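PDB 4WY8: esterase from Rhizomucor miehei CAU432, which hydrolyses carboxylic esters, acting as a carboxylesterase of the alpha/beta hydrolase fold. Local coordinates for residues V173-R176 and A177-G181; E200-S203 and Y204-F207; D261-R264 and E265-E268. All coordinates share one frame; numbering follows the deposited sequence.

How the interactions relate
Interaction 1 stands apart, about 24 Å from interaction 3 and 31 Å from interaction 2 between centres; interactions 2 and 3 lie 9 Å apart and touch, S203 OG reaching V262 O at 2.6 Å in a probable hydrogen bond. The first is the C-terminal end of helix 165-179, closed by a Schellman motif, partly buried and held by backbone bonds and one Arg-Leu contact. The second starts and finishes the short helix 202-206, with a threonine cap and more exposed side chains outside. The third is buried yet rich in polar groups: carboxylates, an arginine and a water gather where helix 264-276 begins, a contact that includes the probable catalytic aspartate D261.

Interaction 1. Residues V173-R176 and A177-G181; sequences VCIR and AKQLG
R176 and L180, one helical turn apart, make the side-chain contact here. The leucine brings CD1 to 3.4 Å from R176 NE, while CD2 lies over one face of the guanidinium, 4.1 Å from R176 NH2. Two torsions deliver the arginine to this spot: CG runs anti to the backbone N (chi1 -174°), and a bend at chi2 (70°) swings the chain along the helix toward L180. Apolar methyls against a flat cation make this a van der Waals contact.

Beneath it run the i to i+4 backbone bonds of the last helical turns. A177 N donates to V173 O at 2.9 Å and K178 N to C174 O at 3.0 Å; Q179 N repeats the pattern to I175 O. The fourth bond, L180 N to R176 O at 3.1 Å, is more bent, at 142°, as L180 leaves helical geometry. G181 then takes a positive phi as the C' residue of a Schellman motif, its N bonded to K178 O at 2.9 Å while the N of L182 returns to A177 O. The extended K178 leads away from this turn, and its NZ donates to the carbonyl of R248.

The helix belongs to a beta-alpha-beta unit between strands 159-163 and 188-191. V173, R176 and L180 rest against helix 130-143, with L136 touching both R176 and L180; R176 and Q179 also meet F236 in a loop.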
loop_
_atom_site.group_PDB
_atom_site.type_symbol
_atom_site.label_atom_id
_atom_site.label_comp_id
_atom_site.label_asym_id
_atom_site.label_seq_id
_atom_site.Cartn_x
_atom_site.Cartn_y
_atom_site.Cartn_z
ATOM N N VAL A 173 5.942 -17.885 -13.773
ATOM C CA VAL A 173 7.171 -18.533 -13.334
ATOM C C VAL A 173 6.924 -19.165 -11.953
ATOM O O VAL A 173 7.397 -20.270 -11.686
ATOM C CB VAL A 173 8.362 -17.562 -13.272
ATOM C CG1 VAL A 173 9.411 -18.052 -12.277
ATOM C CG2 VAL A 173 8.972 -17.393 -14.645
ATOM N N CYS A 174 6.166 -18.489 -11.087
ATOM C CA CYS A 174 5.821 -19.122 -9.804
ATOM C C CYS A 174 4.999 -20.413 -9.981
ATOM O O CYS A 174 5.374 -21.472 -9.418
ATOM C CB CYS A 174 5.062 -18.149 -8.899
ATOM S SG CYS A 174 6.150 -16.885 -8.199
ATOM N N ILE A 175 3.915 -20.349 -10.768
ATOM C CA ILE A 175 3.114 -21.570 -11.002
ATOM C C ILE A 175 3.978 -22.707 -11.590
ATOM O O ILE A 175 3.883 -23.890 -11.195
ATOM C CB ILE A 175 1.954 -21.313 -11.952
ATOM C CG1 ILE A 175 1.076 -20.181 -11.417
ATOM C CG2 ILE A 175 1.152 -22.605 -12.201
ATOM C CD1 ILE A 175 0.081 -19.653 -12.455
ATOM N N ARG A 176 4.829 -22.341 -12.538
ATOM C CA ARG A 176 5.698 -23.311 -13.178
ATOM C C ARG A 176 6.702 -23.957 -12.216
ATOM O O ARG A 176 6.876 -25.172 -12.237
ATOM C CB ARG A 176 6.444 -22.662 -14.338
ATOM C CG ARG A 176 7.235 -23.676 -15.099
ATOM C CD ARG A 176 6.292 -24.595 -15.875
ATOM N NE ARG A 176 6.961 -25.840 -16.220
ATOM C CZ ARG A 176 7.841 -25.972 -17.203
ATOM N NH1 ARG A 176 8.162 -24.932 -17.962
ATOM N NH2 ARG A 176 8.395 -27.153 -17.424
ATOM N N ALA A 177 7.350 -23.158 -11.372
ATOM C CA ALA A 177 8.281 -23.711 -10.405
ATOM C C ALA A 177 7.534 -24.638 -9.438
ATOM O O ALA A 177 8.063 -25.661 -9.015
ATOM C CB ALA A 177 9.002 -22.590 -9.629
ATOM N N LYS A 178 6.309 -24.273 -9.084
ATOM C CA LYS A 178 5.505 -25.161 -8.243
ATOM C C LYS A 178 5.299 -26.515 -8.926
ATOM O O LYS A 178 5.450 -27.562 -8.303
ATOM C CB LYS A 178 4.146 -24.546 -7.920
ATOM C CG LYS A 178 3.231 -25.532 -7.174
ATOM C CD LYS A 178 1.760 -25.163 -7.261
ATOM C CE LYS A 178 0.882 -26.215 -6.592
ATOM N NZ LYS A 178 -0.575 -25.878 -6.692
ATOM N N GLN A 179 4.948 -26.488 -10.208
ATOM C CA GLN A 179 4.738 -27.738 -10.951
ATOM C C GLN A 179 6.006 -28.611 -11.070
ATOM O O GLN A 179 5.914 -29.835 -11.219
ATOM C CB GLN A 179 4.148 -27.421 -12.327
ATOM C CG GLN A 179 2.687 -27.013 -12.162
ATOM C CD GLN A 179 1.897 -26.991 -13.449
ATOM O OE1 GLN A 179 2.439 -27.205 -14.546
ATOM N NE2 GLN A 179 0.588 -26.755 -13.321
ATOM N N LEU A 180 7.178 -27.986 -11.017
ATOM C CA LEU A 180 8.447 -28.728 -11.010
ATOM C C LEU A 180 8.914 -29.125 -9.592
ATOM O O LEU A 180 10.037 -29.592 -9.406
ATOM C CB LEU A 180 9.534 -27.920 -11.716
ATOM C CG LEU A 180 9.583 -27.960 -13.263
ATOM C CD1 LEU A 180 8.237 -28.059 -13.973
ATOM C CD2 LEU A 180 10.426 -26.814 -13.824
ATOM N N GLY A 181 8.042 -28.937 -8.605
ATOM C CA GLY A 181 8.341 -29.310 -7.231
ATOM C C GLY A 181 9.441 -28.495 -6.571
ATOM O O GLY A 181 10.067 -28.948 -5.616
#

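Interaction 2. Residues E200-S203 and Y204-F207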
loop_
_atom_site.group_PDB
_atom_site.type_symbol
_atom_site.label_atom_id
_atom_site.label_comp_id
_atom_site.label_asym_id
_atom_site.label_seq_id
_atom_site.Cartn_x
_atom_site.Cartn_y
_atom_site.Cartn_z
ATOM N N GLU A 200 -12.712 -7.044 -22.708
ATOM C CA GLU A 200 -13.950 -6.332 -22.427
ATOM C C GLU A 200 -14.360 -6.377 -20.951
ATOM O O GLU A 200 -15.551 -6.349 -20.644
ATOM C CB GLU A 200 -15.065 -6.881 -23.301
ATOM C CG GLU A 200 -14.793 -6.727 -24.792
ATOM C CD GLU A 200 -15.169 -5.339 -25.304
ATOM O OE1 GLU A 200 -15.698 -4.532 -24.503
ATOM O OE2 GLU A 200 -14.934 -5.050 -26.505
ATOM N N THR A 201 -13.382 -6.452 -20.043
ATOM C CA THR A 201 -13.669 -6.285 -18.621
ATOM C C THR A 201 -14.095 -4.842 -18.431
ATOM O O THR A 201 -13.903 -4.016 -19.334
ATOM C CB THR A 201 -12.434 -6.607 -17.714
ATOM O OG1 THR A 201 -11.390 -5.636 -17.939
ATOM C CG2 THR A 201 -11.888 -8.032 -17.983
ATOM N N ASP A 202 -14.672 -4.522 -17.278
ATOM C CA ASP A 202 -15.124 -3.153 -17.027
ATOM C C ASP A 202 -13.999 -2.115 -17.075
ATOM O O ASP A 202 -14.217 -0.993 -17.552
ATOM C CB ASP A 202 -15.842 -3.058 -15.684
ATOM C CG ASP A 202 -17.250 -3.603 -15.741
ATOM O OD1 ASP A 202 -17.630 -4.161 -16.804
ATOM O OD2 ASP A 202 -17.973 -3.469 -14.724
ATOM N N SER A 203 -12.809 -2.477 -16.584
ATOM C CA SER A 203 -11.698 -1.536 -16.583
ATOM C C SER A 203 -11.212 -1.353 -18.007
ATOM O O SER A 203 -10.797 -0.254 -18.388
ATOM C CB SER A 203 -10.553 -2.003 -15.667
ATOM O OG SER A 203 -10.026 -3.265 -16.037
ATOM N N TYR A 204 -11.248 -2.425 -18.799
ATOM C CA TYR A 204 -10.909 -2.332 -20.231
ATOM C C TYR A 204 -11.845 -1.366 -20.967
ATOM O O TYR A 204 -11.401 -0.596 -21.826
ATOM C CB TYR A 204 -10.955 -3.710 -20.908
ATOM C CG TYR A 204 -9.600 -4.345 -21.159
ATOM C CD1 TYR A 204 -8.797 -3.917 -22.214
ATOM C CD2 TYR A 204 -9.121 -5.382 -20.336
ATOM C CE1 TYR A 204 -7.545 -4.502 -22.449
ATOM C CE2 TYR A 204 -7.894 -5.970 -20.565
ATOM C CZ TYR A 204 -7.112 -5.527 -21.621
ATOM O OH TYR A 204 -5.894 -6.114 -21.853
ATOM N N LYS A 205 -13.145 -1.453 -20.674
ATOM C CA LYS A 205 -14.135 -0.524 -21.237
ATOM C C LYS A 205 -13.912 0.912 -20.792
ATOM O O LYS A 205 -13.936 1.847 -21.602
ATOM C CB LYS A 205 -15.555 -0.941 -20.846
ATOM C CG LYS A 205 -15.967 -2.266 -21.436
ATOM C CD LYS A 205 -17.342 -2.698 -20.950
ATOM C CE LYS A 205 -18.011 -3.526 -22.019
ATOM N NZ LYS A 205 -18.936 -4.514 -21.418
ATOM N N GLN A 206 -13.717 1.092 -19.491
ATOM C CA GLN A 206 -13.626 2.438 -18.949
ATOM C C GLN A 206 -12.340 3.149 -19.364
ATOM O O GLN A 206 -12.336 4.365 -19.584
ATOM C CB GLN A 206 -13.737 2.411 -17.423
ATOM C CG GLN A 206 -13.823 3.805 -16.858
ATOM C CD GLN A 206 -14.073 3.821 -15.373
ATOM O OE1 GLN A 206 -14.254 2.777 -14.751
ATOM N NE2 GLN A 206 -14.103 5.015 -14.794
ATOM N N PHE A 207 -11.248 2.399 -19.496
ATOM C CA PHE A 207 -9.968 3.038 -19.754
ATOM C C PHE A 207 -9.394 2.648 -21.107
ATOM O O PHE A 207 -8.190 2.767 -21.341
ATOM C CB PHE A 207 -8.993 2.695 -18.634
ATOM C CG PHE A 207 -9.543 2.989 -17.260
ATOM C CD1 PHE A 207 -9.726 4.299 -16.843
ATOM C CD2 PHE A 207 -9.891 1.956 -16.397
ATOM C CE1 PHE A 207 -10.244 4.584 -15.584
ATOM C CE2 PHE A 207 -10.400 2.219 -15.124
ATOM C CZ PHE A 207 -10.587 3.542 -14.720
#
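E200 lies across K205 at about a right angle, its OE1 3.5 Å from K205 CE. The ammonium stays farther away, with 4.5 Å between E200 OE1 and K205 NZ, too far for a salt bridge, though the opposite charges probably attract weakly. E200 reaches back because its chain folds at chi2 (-83°); OE1 also has a long, weak ion pair with R215.

T201 is the N-cap. Its OG1 accepts a weak bond from Y204 N at 3.3 Å, and the same oxygen sits in the plane of the tyrosine ring, at its edge, 3.3 Å from Y204 CD2. The threonine carbonyl takes K205 N at 3.0 Å, so one residue receives two N-H groups of the first turn. This turn opens the short helix 202-206, a piece of the alpha/beta hydrolase lying against helix 264-276 and the loop before it; Y204 packs on V262 and L263 of the loop and on E266 of the helix.

D202 continues the helical bonding, its O accepting from Q206 N at 2.9 Å. S203 O receives F207 N at 2.9 Å, and F207 CD2 comes within 3.1 Å of that carbonyl oxygen. The hydroxyl of S203 is tucked back beside the backbone (chi1 59°) and hydrogen-bonds to V262 O and E265 N. Q206 CG lies over the centre of one face of the F207 ring, which also meets Y211 edge-to-face.

Interaction 3. Residues D261-R264 and E265-E268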
loop_
_atom_site.group_PDB
_atom_site.type_symbol
_atom_site.label_atom_id
_atom_site.label_comp_id
_atom_site.label_asym_id
_atom_site.label_seq_id
_atom_site.Cartn_x
_atom_site.Cartn_y
_atom_site.Cartn_z
ATOM N N ASP A 261 -6.579 1.877 -15.160
ATOM C CA ASP A 261 -5.765 0.909 -15.911
ATOM C C ASP A 261 -6.696 -0.143 -16.480
ATOM O O ASP A 261 -7.565 -0.657 -15.753
ATOM C CB ASP A 261 -4.705 0.264 -14.992
ATOM C CG ASP A 261 -3.770 -0.735 -15.724
ATOM O OD1 ASP A 261 -3.865 -0.935 -16.969
ATOM O OD2 ASP A 261 -2.879 -1.300 -15.032
ATOM N N VAL A 262 -6.533 -0.461 -17.766
ATOM C CA VAL A 262 -7.367 -1.494 -18.383
ATOM C C VAL A 262 -7.165 -2.850 -17.700
ATOM O O VAL A 262 -8.088 -3.663 -17.653
ATOM C CB VAL A 262 -7.086 -1.656 -19.900
ATOM C CG1 VAL A 262 -7.532 -0.421 -20.654
ATOM C CG2 VAL A 262 -5.602 -1.977 -20.159
ATOM N N LEU A 263 -5.987 -3.064 -17.119
ATOM C CA LEU A 263 -5.655 -4.350 -16.492
ATOM C C LEU A 263 -6.099 -4.436 -15.042
ATOM O O LEU A 263 -5.792 -5.414 -14.351
ATOM C CB LEU A 263 -4.133 -4.603 -16.556
ATOM C CG LEU A 263 -3.501 -4.623 -17.950
ATOM C CD1 LEU A 263 -2.022 -4.887 -17.837
ATOM C CD2 LEU A 263 -4.193 -5.700 -18.817
ATOM N N ARG A 264 -6.767 -3.398 -14.549
ATOM C CA ARG A 264 -7.103 -3.354 -13.128
ATOM C C ARG A 264 -7.927 -4.544 -12.668
ATOM O O ARG A 264 -7.582 -5.230 -11.676
ATOM C CB ARG A 264 -7.864 -2.083 -12.800
ATOM C CG ARG A 264 -8.230 -1.992 -11.322
ATOM C CD ARG A 264 -9.068 -0.766 -11.035
ATOM N NE ARG A 264 -10.455 -0.953 -11.430
ATOM C CZ ARG A 264 -11.283 0.044 -11.714
ATOM N NH1 ARG A 264 -10.839 1.293 -11.669
ATOM N NH2 ARG A 264 -12.544 -0.207 -12.053
ATOM N N GLU A 265 -9.016 -4.801 -13.391
ATOM C CA GLU A 265 -9.959 -5.838 -12.952
ATOM C C GLU A 265 -9.363 -7.241 -12.947
ATOM O O GLU A 265 -9.591 -7.980 -11.997
ATOM C CB GLU A 265 -11.219 -5.774 -13.804
ATOM C CG GLU A 265 -12.053 -4.561 -13.430
ATOM C CD GLU A 265 -12.328 -4.510 -11.927
ATOM O OE1 GLU A 265 -12.795 -5.536 -11.389
ATOM O OE2 GLU A 265 -12.042 -3.479 -11.262
ATOM N N GLU A 266 -8.581 -7.605 -13.966
ATOM C CA GLU A 266 -7.998 -8.941 -14.011
ATOM C C GLU A 266 -6.885 -9.144 -12.966
ATOM O O GLU A 266 -6.711 -10.258 -12.456
ATOM C CB GLU A 266 -7.483 -9.233 -15.421
ATOM C CG GLU A 266 -6.387 -8.291 -15.887
ATOM C CD GLU A 266 -6.162 -8.377 -17.384
ATOM O OE1 GLU A 266 -7.012 -7.811 -18.122
ATOM O OE2 GLU A 266 -5.136 -8.966 -17.834
ATOM N N GLY A 267 -6.145 -8.083 -12.643
ATOM C CA GLY A 267 -5.136 -8.134 -11.594
ATOM C C GLY A 267 -5.792 -8.347 -10.244
ATOM O O GLY A 267 -5.354 -9.203 -9.437
ATOM N N GLU A 268 -6.836 -7.557 -9.973
ATOM C CA GLU A 268 -7.563 -7.742 -8.720
ATOM C C GLU A 268 -8.281 -9.119 -8.632
ATOM O O GLU A 268 -8.233 -9.779 -7.582
ATOM C CB GLU A 268 -8.539 -6.569 -8.512
ATOM C CG GLU A 268 -7.755 -5.251 -8.331
ATOM C CD GLU A 268 -8.579 -4.047 -7.897
ATOM O OE1 GLU A 268 -9.809 -4.167 -7.708
ATOM O OE2 GLU A 268 -7.966 -2.962 -7.711
HETATM O O HOH W 1 -8.664 -6.234 -16.893
#
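R264 and E265 run side by side, pointing the same way, and join in a salt bridge. R264 NE gives a fairly straight bond (160°) to E265 OE2 at 3.0 Å, and R264 NH2 adds a weak one to the same oxygen. OE2 uses its anti lone pair and lies in the guanidinium plane, yet the two planes stand 84° apart, and a single oxygen takes both donors, unlike a coplanar two-oxygen pairing. The bend of R264 at chi3 (78°) brings NE round to it, while NH1 is held by the carbonyl of E259.

Hydrogen bonds build the helix start. D261 OD1 accepts from L263 N at 3.0 Å, approached from above the carboxylate plane, and R264 N bonds to D261 O to close a type I turn. Beyond it G267 N reaches L263 O and E268 N reaches R264 O at 3.0 Å. A water ties the turn to E266 in the first turn of the helix, donating to V262 O and to E266 OE1, 2.6 Å from that oxygen, and accepting from E266 N.

The remaining contacts are van der Waals ones between aliphatic carbons and carboxylates. L263 CD2 abuts the E266 carboxylate, 3.5 Å from E266 OE2, whose polar partners are the backbone N-H groups of T195 and D196. E268 OE2 lies 3.7 Å from R264 CG and is taken up by T257 OG1 and a salt bridge to R285.

D261 also bonds through OD2 to H291, consistent with the acid of a Ser-His-Asp triad with S164. The turn links strand 253-258 to helix 264-276, with helix 202-206 packed against it and P3 and L287 of the second subunit packing on E265 and E268.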